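Local coordinates for protein Dye-decolorizing peroxidase (PDB 7D8M) that binds heme b and probably acts as a peroxidase of the dye-decolorizing family, using peroxide to oxidise its substrates, at residues Arg319-Gln324 with Pro387-Pro392. Residues are numbered along the deposited sequence; the frame is centred on the assembly and turned at random.
Sequences RDLEGQ and PFSKGP. With HEM (protoporphyrin IX containing Fe), chain B.
D320 and K390 reach toward each other tip to tip, and NZ of K390 lies 2.6 Å from OD2 of D320, a hydrogen-bonded salt bridge in which the oxygen is met nearly along its C-O axis. The lysine chain turns at chi2 (-51°), which sets the direction of CD, and the extended remainder carries NZ to the carboxylate. NZ also donates to the carbonyl of L300, while OD2 forms a second salt bridge with R314; OD2 of the buried D320 is thus shared by two cations, which would be expected to stabilise its negative charge.

Beside this polar link, L321 presents both methyls to the loop. CD1 stands over one face of the F388 ring, 4.2 Å from its centroid and 22° off the normal, a CH-pi contact offset toward the CE2 and CZ rim. The same methyl lies 3.9 Å from CB of P387, a proline preceded by a cis peptide bond. CD2 instead approaches OG of S389 at 3.3 Å.

The contact joins the short helix 319-323 to the loop between helix 373-381 and strand 409-411, at the propionate side of the heme in this DyP-type peroxidase. R319, on the same helix, takes no part in the packing against 387-392; its chain is extended from CG to NE and its NH2 donates to O1D of a heme propionate (3.0 Å, N-H...O angle 164°). The acceptor sits at the guanidinium edge, near its plane. N289 and the carbonyl of F291 also accept from this guanidinium, which makes a cation-pi contact with the F291 ring.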
loop_
_atom_site.group_PDB
_atom_site.type_symbol
_atom_site.label_atom_id
_atom_site.label_comp_id
_atom_site.label_asym_id
_atom_site.label_seq_id
_atom_site.Cartn_x
_atom_site.Cartn_y
_atom_site.Cartn_z
ATOM N N ARG A 319 -3.221 3.171 16.452
ATOM C CA ARG A 319 -4.155 4.238 16.797
ATOM C C ARG A 319 -4.087 4.595 18.276
ATOM O O ARG A 319 -4.278 5.761 18.639
ATOM C CB ARG A 319 -5.588 3.827 16.431
ATOM C CG ARG A 319 -5.782 3.401 14.990
ATOM C CD ARG A 319 -7.147 2.773 14.776
ATOM N NE ARG A 319 -7.291 2.305 13.399
ATOM C CZ ARG A 319 -8.441 2.251 12.735
ATOM N NH1 ARG A 319 -9.570 2.629 13.324
ATOM N NH2 ARG A 319 -8.458 1.810 11.480
ATOM N N ASP A 320 -3.813 3.615 19.142
ATOM C CA ASP A 320 -3.850 3.883 20.576
ATOM C C ASP A 320 -2.638 4.696 21.018
ATOM O O ASP A 320 -2.760 5.597 21.855
ATOM C CB ASP A 320 -3.953 2.567 21.356
ATOM C CG ASP A 320 -2.811 1.615 21.066
ATOM O OD1 ASP A 320 -2.246 1.655 19.942
ATOM O OD2 ASP A 320 -2.481 0.808 21.964
ATOM N N LEU A 321 -1.464 4.412 20.453
ATOM C CA LEU A 321 -0.282 5.205 20.775
ATOM C C LEU A 321 -0.468 6.655 20.346
ATOM O O LEU A 321 -0.188 7.582 21.116
ATOM C CB LEU A 321 0.957 4.606 20.110
ATOM C CG LEU A 321 1.360 3.157 20.377
ATOM C CD1 LEU A 321 2.829 3.002 20.063
ATOM C CD2 LEU A 321 1.059 2.691 21.817
ATOM N N GLU A 322 -0.952 6.865 19.116
ATOM C CA GLU A 322 -1.200 8.222 18.627
ATOM C C GLU A 322 -2.292 8.893 19.444
ATOM O O GLU A 322 -2.170 10.070 19.808
ATOM C CB GLU A 322 -1.583 8.190 17.145
ATOM C CG GLU A 322 -1.768 9.584 16.494
ATOM C CD GLU A 322 -2.144 9.529 15.011
ATOM O OE1 GLU A 322 -1.997 8.464 14.372
ATOM O OE2 GLU A 322 -2.585 10.568 14.475
ATOM N N GLY A 323 -3.354 8.148 19.760
ATOM C CA GLY A 323 -4.462 8.723 20.492
ATOM C C GLY A 323 -4.077 9.127 21.896
ATOM O O GLY A 323 -4.684 10.034 22.468
ATOM N N GLN A 324 -3.067 8.470 22.463
ATOM C CA GLN A 324 -2.470 8.873 23.731
ATOM C C GLN A 324 -1.536 10.067 23.587
ATOM O O GLN A 324 -0.983 10.520 24.597
ATOM C CB GLN A 324 -1.695 7.711 24.351
ATOM C CG GLN A 324 -2.555 6.664 25.045
ATOM C CD GLN A 324 -1.758 5.434 25.412
ATOM O OE1 GLN A 324 -1.459 4.595 24.557
ATOM N NE2 GLN A 324 -1.398 5.319 26.684
ATOM N N PRO A 387 4.704 -2.514 19.433
ATOM C CA PRO A 387 4.654 -1.175 20.037
ATOM C C PRO A 387 5.348 -1.041 21.392
ATOM O O PRO A 387 5.318 -1.956 22.230
ATOM C CB PRO A 387 3.148 -0.929 20.198
ATOM C CG PRO A 387 2.595 -2.308 20.459
ATOM C CD PRO A 387 3.409 -3.214 19.549
ATOM N N PHE A 388 5.993 0.107 21.578
ATOM C CA PHE A 388 6.446 0.517 22.894
ATOM C C PHE A 388 5.254 1.009 23.713
ATOM O O PHE A 388 4.141 1.190 23.196
ATOM C CB PHE A 388 7.517 1.606 22.780
ATOM C CG PHE A 388 7.003 2.907 22.215
ATOM C CD1 PHE A 388 6.544 3.910 23.055
ATOM C CD2 PHE A 388 6.970 3.118 20.847
ATOM C CE1 PHE A 388 6.064 5.095 22.552
ATOM C CE2 PHE A 388 6.485 4.313 20.325
ATOM C CZ PHE A 388 6.035 5.302 21.176
ATOM N N SER A 389 5.508 1.229 25.009
ATOM C CA SER A 389 4.591 1.698 26.055
ATOM C C SER A 389 3.744 0.577 26.644
ATOM O O SER A 389 2.861 0.867 27.468
ATOM C CB SER A 389 3.632 2.812 25.598
ATOM O OG SER A 389 2.640 2.313 24.714
ATOM N N LYS A 390 3.954 -0.677 26.254
ATOM C CA LYS A 390 3.168 -1.754 26.830
ATOM C C LYS A 390 3.875 -2.280 28.080
ATOM O O LYS A 390 4.961 -1.821 28.446
ATOM C CB LYS A 390 2.926 -2.853 25.794
ATOM C CG LYS A 390 2.399 -2.325 24.456
ATOM C CD LYS A 390 1.187 -1.422 24.680
ATOM C CE LYS A 390 0.462 -1.127 23.385
ATOM N NZ LYS A 390 -0.768 -0.325 23.590
ATOM N N GLY A 391 3.253 -3.250 28.749
ATOM C CA GLY A 391 3.836 -3.835 29.935
ATOM C C GLY A 391 5.227 -4.374 29.673
ATOM O O GLY A 391 5.465 -5.060 28.674
ATOM N N PRO A 392 6.169 -4.093 30.587
ATOM C CA PRO A 392 7.589 -4.392 30.311
ATOM C C PRO A 392 7.884 -5.856 30.035
ATOM O O PRO A 392 8.868 -6.155 29.348
ATOM C CB PRO A 392 8.310 -3.918 31.584
ATOM C CG PRO A 392 7.346 -3.044 32.295
ATOM C CD PRO A 392 5.970 -3.485 31.914
HETATM C CHA HEM B . -4.476 -2.693 6.347
HETATM C CHB HEM B . -3.605 -6.837 3.982
HETATM C CHC HEM B . 0.841 -5.223 2.862
HETATM C CHD HEM B . 0.136 -1.314 5.646
HETATM C C1A HEM B . -4.645 -3.942 5.792
HETATM C C2A HEM B . -5.864 -4.728 5.805
HETATM C C3A HEM B . -5.620 -5.869 5.136
HETATM C C4A HEM B . -4.246 -5.839 4.683
HETATM C CMA HEM B . -6.588 -7.036 4.870
HETATM C CAA HEM B . -7.194 -4.285 6.474
HETATM C CBA HEM B . -8.046 -3.494 5.483
HETATM C CGA HEM B . -7.949 -2.001 5.732
HETATM O O1A HEM B . -7.859 -1.589 6.912
HETATM O O2A HEM B . -7.989 -1.214 4.745
HETATM C C1B HEM B . -2.343 -6.735 3.447
HETATM C C2B HEM B . -1.738 -7.702 2.560
HETATM C C3B HEM B . -0.503 -7.258 2.261
HETATM C C4B HEM B . -0.302 -5.995 2.936
HETATM C CMB HEM B . -2.444 -9.016 2.113
HETATM C CAB HEM B . 0.573 -7.878 1.335
HETATM C CBB HEM B . 0.300 -8.790 0.395
HETATM C C1C HEM B . 1.080 -4.057 3.570
HETATM C C2C HEM B . 2.335 -3.330 3.650
HETATM C C3C HEM B . 2.135 -2.240 4.418
HETATM C C4C HEM B . 0.754 -2.264 4.862
HETATM C CMC HEM B . 3.626 -3.776 2.920
HETATM C CAC HEM B . 3.131 -1.132 4.850
HETATM C CBC HEM B . 4.462 -1.317 4.893
HETATM C C1D HEM B . -1.204 -1.288 5.971
HETATM C C2D HEM B . -1.940 -0.179 6.556
HETATM C C3D HEM B . -3.202 -0.563 6.752
HETATM C C4D HEM B . -3.325 -1.935 6.296
HETATM C CMD HEM B . -1.383 1.209 6.914
HETATM C CAD HEM B . -4.326 0.297 7.364
HETATM C CBD HEM B . -4.301 0.114 8.885
HETATM C CGD HEM B . -5.309 1.009 9.574
HETATM O O1D HEM B . -5.959 0.535 10.542
HETATM O O2D HEM B . -5.476 2.189 9.156
HETATM N NA HEM B . -3.682 -4.652 5.109
HETATM N NB HEM B . -1.443 -5.700 3.660
HETATM N NC HEM B . 0.150 -3.383 4.327
HETATM N ND HEM B . -2.085 -2.344 5.807
HETATM FE FE HEM B . -1.694 -4.107 4.849
#